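Long-range contacts in protein angel homolog 2 (Homo sapiens, PDB 6RW0), which acts as a 2',3'-cyclic phosphatase of the CCR4 deadenylase family and probably binds the 3'-untranslated regions of mRNA: residues P200-K206 and I261-Q267; D167-V171 and H195-N199. One frame throughout, in Å; residues are numbered along the deposited sequence.

Contact 1. Residues P200-K206 and I261-Q267; sequences PRRGDIK and IGKVSGQ. With K (potassium ion), chain D.
K206 NZ donates to Q267 OE1 at 2.8 Å, its side chain (chi1 to chi4 m, t, t, p) crossing from the first turn of helix 203-220 to the loop 261-267, which lies between strands 253-255 and 329-331 of the DNase I-like domain. The same Q267 OE1 accepts from S265 OG at 2.6 Å, and S265 OG in turn takes Q267 N at 3.2 Å, an ST turn spanning G266 (positive phi). K206 NZ also bonds L197 O and Y198 O.

Further along, G203 N reaches I261 O at 3.0 Å in a weak, bent hydrogen bond. Water 1 sits 2.9 Å from both P200 O and I261 O and accepts from S265 N at 3.1 Å.

The backbones are closest at R201-G262 (CA-CA 4.0 Å) and G203-I261 (4.6 Å). R202 occupies the N-cap position and centres an inverse gamma turn; its side chain (m, m, m) curls forward along the helix start, R202 NE reaching D204 OD1 at 3.0 Å and NH2 reaching D204 OD2 at 2.9 Å in a salt bridge. A potassium ion lies 3.2 Å from R201 NH1.

Packing is tight: V264 CB is 3.6 Å from G203 CA, I261 CG2 4.0 Å from D204 CB, and I261 CD1 4.0 Å from R201 CG. A beta carbon at G203 would strike I261 O and V264 CB.

One strong lysine-glutamine bond, a weak backbone bond and a shared water thus tie helix start to loop, with I261 and P200 packed between; the lysine's charge is met by amide and peptide oxygens, not by a carboxylate in these segments.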
loop_
_atom_site.group_PDB
_atom_site.type_symbol
_atom_site.label_atom_id
_atom_site.label_comp_id
_atom_site.label_asym_id
_atom_site.label_seq_id
_atom_site.Cartn_x
_atom_site.Cartn_y
_atom_site.Cartn_z
ATOM N N PRO A 200 -7.723 10.055 10.400
ATOM C CA PRO A 200 -8.068 8.925 11.275
ATOM C C PRO A 200 -9.538 8.778 11.610
ATOM O O PRO A 200 -9.988 7.664 11.909
ATOM C CB PRO A 200 -7.246 9.198 12.544
ATOM C CG PRO A 200 -6.066 9.936 12.046
ATOM C CD PRO A 200 -6.546 10.797 10.908
ATOM N N ARG A 201 -10.295 9.854 11.654
ATOM C CA ARG A 201 -11.731 9.775 11.995
ATOM C C ARG A 201 -12.529 9.085 10.884
ATOM O O ARG A 201 -13.474 8.440 11.190
ATOM C CB ARG A 201 -12.299 11.169 12.276
ATOM C CG ARG A 201 -13.738 11.145 12.773
ATOM C CD ARG A 201 -14.254 12.504 13.213
ATOM N NE ARG A 201 -14.366 13.446 12.120
ATOM C CZ ARG A 201 -15.300 14.369 12.019
ATOM N NH1 ARG A 201 -16.367 14.331 12.788
ATOM N NH2 ARG A 201 -15.178 15.324 11.123
ATOM N N ARG A 202 -12.149 9.278 9.630
ATOM C CA ARG A 202 -12.998 8.853 8.494
ATOM C C ARG A 202 -12.767 7.418 8.016
ATOM O O ARG A 202 -12.488 7.230 6.861
ATOM C CB ARG A 202 -12.847 9.864 7.357
ATOM C CG ARG A 202 -13.227 11.282 7.764
ATOM C CD ARG A 202 -14.608 11.387 8.395
ATOM N NE ARG A 202 -15.669 10.881 7.547
ATOM C CZ ARG A 202 -16.232 11.550 6.563
ATOM N NH1 ARG A 202 -15.868 12.795 6.336
ATOM N NH2 ARG A 202 -17.141 10.975 5.810
ATOM N N GLY A 203 -13.106 6.455 8.860
ATOM C CA GLY A 203 -13.037 5.019 8.557
ATOM C C GLY A 203 -14.074 4.629 7.524
ATOM O O GLY A 203 -13.895 3.622 6.889
ATOM N N ASP A 204 -15.180 5.362 7.472
ATOM C CA ASP A 204 -16.226 5.155 6.452
ATOM C C ASP A 204 -15.611 5.403 5.071
ATOM O O ASP A 204 -15.791 4.596 4.206
ATOM C CB ASP A 204 -17.422 6.073 6.714
ATOM C CG ASP A 204 -17.124 7.551 6.879
ATOM O OD1 ASP A 204 -16.041 7.896 7.292
ATOM O OD2 ASP A 204 -18.000 8.313 6.588
ATOM N N ILE A 205 -14.866 6.478 4.896
ATOM C CA ILE A 205 -14.198 6.720 3.622
ATOM C C ILE A 205 -13.133 5.665 3.366
ATOM O O ILE A 205 -13.037 5.123 2.261
ATOM C CB ILE A 205 -13.640 8.154 3.535
ATOM C CG1 ILE A 205 -14.763 9.168 3.692
ATOM C CG2 ILE A 205 -12.917 8.308 2.198
ATOM C CD1 ILE A 205 -14.266 10.578 3.710
ATOM N N LYS A 206 -12.323 5.339 4.380
ATOM C CA LYS A 206 -11.263 4.353 4.193
ATOM C C LYS A 206 -11.806 3.017 3.699
ATOM O O LYS A 206 -11.240 2.412 2.780
ATOM C CB LYS A 206 -10.512 4.111 5.496
ATOM C CG LYS A 206 -9.428 5.067 5.840
ATOM C CD LYS A 206 -8.493 4.327 6.803
ATOM C CE LYS A 206 -7.165 5.025 6.940
ATOM N NZ LYS A 206 -7.245 6.266 7.706
ATOM N N ILE A 261 -16.653 5.245 13.312
ATOM C CA ILE A 261 -15.872 5.501 12.100
ATOM C C ILE A 261 -14.386 5.670 12.399
ATOM O O ILE A 261 -13.534 5.301 11.579
ATOM C CB ILE A 261 -16.443 6.686 11.289
ATOM C CG1 ILE A 261 -16.532 7.971 12.108
ATOM C CG2 ILE A 261 -17.820 6.322 10.720
ATOM C CD1 ILE A 261 -16.898 9.170 11.243
ATOM N N GLY A 262 -14.040 6.208 13.556
ATOM C CA GLY A 262 -12.651 6.414 13.882
ATOM C C GLY A 262 -11.921 5.210 14.419
ATOM O O GLY A 262 -10.722 5.313 14.695
ATOM N N LYS A 263 -12.608 4.084 14.613
ATOM C CA LYS A 263 -11.991 2.861 15.102
ATOM C C LYS A 263 -11.630 1.907 13.978
ATOM O O LYS A 263 -10.979 0.888 14.223
ATOM C CB LYS A 263 -12.907 2.163 16.115
ATOM C CG LYS A 263 -13.258 3.035 17.323
ATOM C CD LYS A 263 -12.040 3.503 18.104
ATOM C CE LYS A 263 -11.522 2.416 19.019
ATOM N NZ LYS A 263 -12.581 1.917 19.937
ATOM N N VAL A 264 -11.998 2.243 12.747
ATOM C CA VAL A 264 -11.781 1.364 11.605
ATOM C C VAL A 264 -10.298 1.110 11.384
ATOM O O VAL A 264 -9.877 -0.028 11.133
ATOM C CB VAL A 264 -12.437 1.984 10.358
ATOM C CG1 VAL A 264 -11.969 1.318 9.087
ATOM C CG2 VAL A 264 -13.939 1.932 10.470
ATOM N N SER A 265 -9.488 2.164 11.435
ATOM C CA SER A 265 -8.092 2.062 11.028
ATOM C C SER A 265 -7.147 1.733 12.170
ATOM O O SER A 265 -6.002 1.342 11.912
ATOM C CB SER A 265 -7.619 3.392 10.444
ATOM O OG SER A 265 -7.568 4.366 11.481
ATOM N N GLY A 266 -7.567 1.955 13.405
ATOM C CA GLY A 266 -6.706 1.699 14.568
ATOM C C GLY A 266 -5.657 2.782 14.748
ATOM O O GLY A 266 -4.832 2.648 15.613
ATOM N N GLN A 267 -5.693 3.857 13.967
ATOM C CA GLN A 267 -4.733 4.978 14.108
ATOM C C GLN A 267 -5.079 5.757 15.369
ATOM O O GLN A 267 -6.196 5.781 15.690
ATOM C CB GLN A 267 -4.855 5.998 12.983
ATOM C CG GLN A 267 -4.389 5.520 11.619
ATOM C CD GLN A 267 -5.019 6.380 10.555
ATOM O OE1 GLN A 267 -6.210 6.334 10.344
ATOM N NE2 GLN A 267 -4.216 7.196 9.909
HETATM K K K D . -17.892 11.741 13.969
HETATM O O HOH W 1 -10.708 4.973 11.232
#

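Contact 2. Residues D167-V171 and H195-N199; sequences DRDNV and HLLYN
R168 lays its CG 3.9 Å from L197 CD1 (L197 chi1 t, chi2 p), the arginine chain bent by chi1 and chi2, both m, and its NH1 held by D167 OD1 in a 2.8 Å salt bridge. R168 NH2 lies 3.6 Å from N199 ND2, and water 2 links them, 2.9 Å from N199 ND2 but only weakly bound to R168 NH2 at 3.3 Å. Irregular apart from strand residues V171 and H195 at their ends, the segments run nearly antiparallel (163°), nearest at N170-L196 (CA-CA 6.2 Å).

Strands 171-179 and 189-195, antiparallel neighbours in the DNase I-like fold, part here: V171 O stands 3.6 Å from H195 N, and water 4 bridges V171 N (2.9 Å) and H195 O (2.7 Å). N170, chi1 m, fills the widening gap; its ND2 gives H195 O a weak 3.3 Å hydrogen bond, and its OD1 lies 3.5 Å from L197 CA while accepting from Q209 of helix 203-220. The H195 side chain comes within about 5 Å of the bound magnesium ion.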
loop_
_atom_site.group_PDB
_atom_site.type_symbol
_atom_site.label_atom_id
_atom_site.label_comp_id
_atom_site.label_asym_id
_atom_site.label_seq_id
_atom_site.Cartn_x
_atom_site.Cartn_y
_atom_site.Cartn_z
ATOM N N ASP A 167 -15.465 12.283 -1.175
ATOM C CA ASP A 167 -15.006 13.618 -1.522
ATOM C C ASP A 167 -13.494 13.787 -1.415
ATOM O O ASP A 167 -13.007 14.921 -1.483
ATOM C CB ASP A 167 -15.728 14.672 -0.670
ATOM C CG ASP A 167 -15.489 14.507 0.828
ATOM O OD1 ASP A 167 -14.640 13.698 1.235
ATOM O OD2 ASP A 167 -16.174 15.205 1.613
ATOM N N ARG A 168 -12.741 12.700 -1.285
ATOM C CA ARG A 168 -11.297 12.764 -1.108
ATOM C C ARG A 168 -10.561 12.299 -2.365
ATOM O O ARG A 168 -11.079 11.497 -3.152
ATOM C CB ARG A 168 -10.885 11.918 0.101
ATOM C CG ARG A 168 -11.548 12.350 1.425
ATOM C CD ARG A 168 -11.265 13.797 1.721
ATOM N NE ARG A 168 -11.028 14.115 3.131
ATOM C CZ ARG A 168 -11.992 14.283 4.033
ATOM N NH1 ARG A 168 -13.262 14.132 3.684
ATOM N NH2 ARG A 168 -11.690 14.607 5.284
ATOM N N ASP A 169 -9.333 12.796 -2.535
ATOM C CA ASP A 169 -8.605 12.692 -3.801
ATOM C C ASP A 169 -7.727 11.453 -3.945
ATOM O O ASP A 169 -7.007 11.331 -4.950
ATOM C CB ASP A 169 -7.799 13.968 -4.029
ATOM C CG ASP A 169 -8.694 15.147 -4.363
ATOM O OD1 ASP A 169 -9.560 15.009 -5.270
ATOM O OD2 ASP A 169 -8.554 16.194 -3.691
ATOM N N ASN A 170 -7.837 10.491 -3.047
ATOM C CA ASN A 170 -6.960 9.333 -3.095
ATOM C C ASN A 170 -7.251 8.455 -4.308
ATOM O O ASN A 170 -8.338 8.490 -4.909
ATOM C CB ASN A 170 -7.102 8.540 -1.805
ATOM C CG ASN A 170 -6.842 9.387 -0.591
ATOM O OD1 ASN A 170 -7.772 9.967 -0.018
ATOM N ND2 ASN A 170 -5.566 9.521 -0.221
ATOM N N VAL A 171 -6.251 7.642 -4.649
ATOM C CA VAL A 171 -6.294 6.809 -5.840
ATOM C C VAL A 171 -5.674 5.437 -5.586
ATOM O O VAL A 171 -5.020 5.183 -4.572
ATOM C CB VAL A 171 -5.585 7.468 -7.046
ATOM C CG1 VAL A 171 -6.269 8.761 -7.469
ATOM C CG2 VAL A 171 -4.102 7.726 -6.733
ATOM N N HIS A 195 -2.855 4.249 -1.824
ATOM C CA HIS A 195 -2.524 5.060 -0.655
ATOM C C HIS A 195 -3.876 5.575 -0.163
ATOM O O HIS A 195 -4.471 6.463 -0.782
ATOM C CB HIS A 195 -1.563 6.176 -1.030
ATOM C CG HIS A 195 -1.016 6.922 0.143
ATOM N ND1 HIS A 195 -0.115 7.955 0.005
ATOM C CD2 HIS A 195 -1.246 6.792 1.469
ATOM C CE1 HIS A 195 0.181 8.436 1.200
ATOM N NE2 HIS A 195 -0.476 7.738 2.110
ATOM N N LEU A 196 -4.386 4.977 0.911
ATOM C CA LEU A 196 -5.703 5.339 1.417
ATOM C C LEU A 196 -5.657 6.641 2.215
ATOM O O LEU A 196 -4.609 7.064 2.716
ATOM C CB LEU A 196 -6.276 4.236 2.311
ATOM C CG LEU A 196 -6.477 2.858 1.677
ATOM C CD1 LEU A 196 -7.222 1.945 2.648
ATOM C CD2 LEU A 196 -7.218 2.955 0.347
ATOM N N LEU A 197 -6.822 7.276 2.329
ATOM C CA LEU A 197 -6.998 8.493 3.112
ATOM C C LEU A 197 -6.325 8.404 4.475
ATOM O O LEU A 197 -6.513 7.433 5.209
ATOM C CB LEU A 197 -8.501 8.692 3.328
ATOM C CG LEU A 197 -8.905 9.900 4.157
ATOM C CD1 LEU A 197 -8.473 11.162 3.428
ATOM C CD2 LEU A 197 -10.386 9.904 4.401
ATOM N N TYR A 198 -5.594 9.444 4.872
ATOM C CA TYR A 198 -4.938 9.456 6.187
ATOM C C TYR A 198 -5.961 9.695 7.308
ATOM O O TYR A 198 -5.907 8.916 8.224
ATOM C CB TYR A 198 -3.862 10.543 6.247
ATOM C CG TYR A 198 -3.424 10.818 7.658
ATOM C CD1 TYR A 198 -2.687 9.889 8.354
ATOM C CD2 TYR A 198 -3.832 11.948 8.327
ATOM C CE1 TYR A 198 -2.340 10.086 9.673
ATOM C CE2 TYR A 198 -3.492 12.162 9.644
ATOM C CZ TYR A 198 -2.740 11.232 10.319
ATOM O OH TYR A 198 -2.422 11.443 11.625
ATOM N N ASN A 199 -6.835 10.697 7.160
ATOM C CA ASN A 199 -7.707 11.198 8.223
ATOM C C ASN A 199 -8.202 10.097 9.153
ATOM O O ASN A 199 -9.028 9.267 8.759
ATOM C CB ASN A 199 -8.875 11.929 7.545
ATOM C CG ASN A 199 -9.644 12.816 8.488
ATOM O OD1 ASN A 199 -10.213 12.341 9.465
ATOM N ND2 ASN A 199 -9.689 14.115 8.188
HETATM O O HOH W 2 -8.402 14.620 5.675
HETATM O O HOH W 3 -4.762 11.270 2.590
HETATM O O HOH W 4 -4.029 8.110 -2.889
#

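Along the chain the two contacts follow one another, contact 2 first, and their centres are about 12 Å apart on the same side of the chain's centre. The connection is continuous: 195-199 leaves strand 189-195 and runs straight into 200-206, where helix 203-220 begins. The two contacts therefore pack successive parts of one strand-to-helix connection against two different loops, first the one before strand 171-179, then the one after strand 253-255. Contact 1 reaches carbonyls of contact 2: K206 NZ those of L197 and Y198, Q267 NE2 probably that of Y198. Contact 2 includes H195, close to the magnesium ion, while the loop of contact 1 comes to about 10 Å from it at the Q267 side chain.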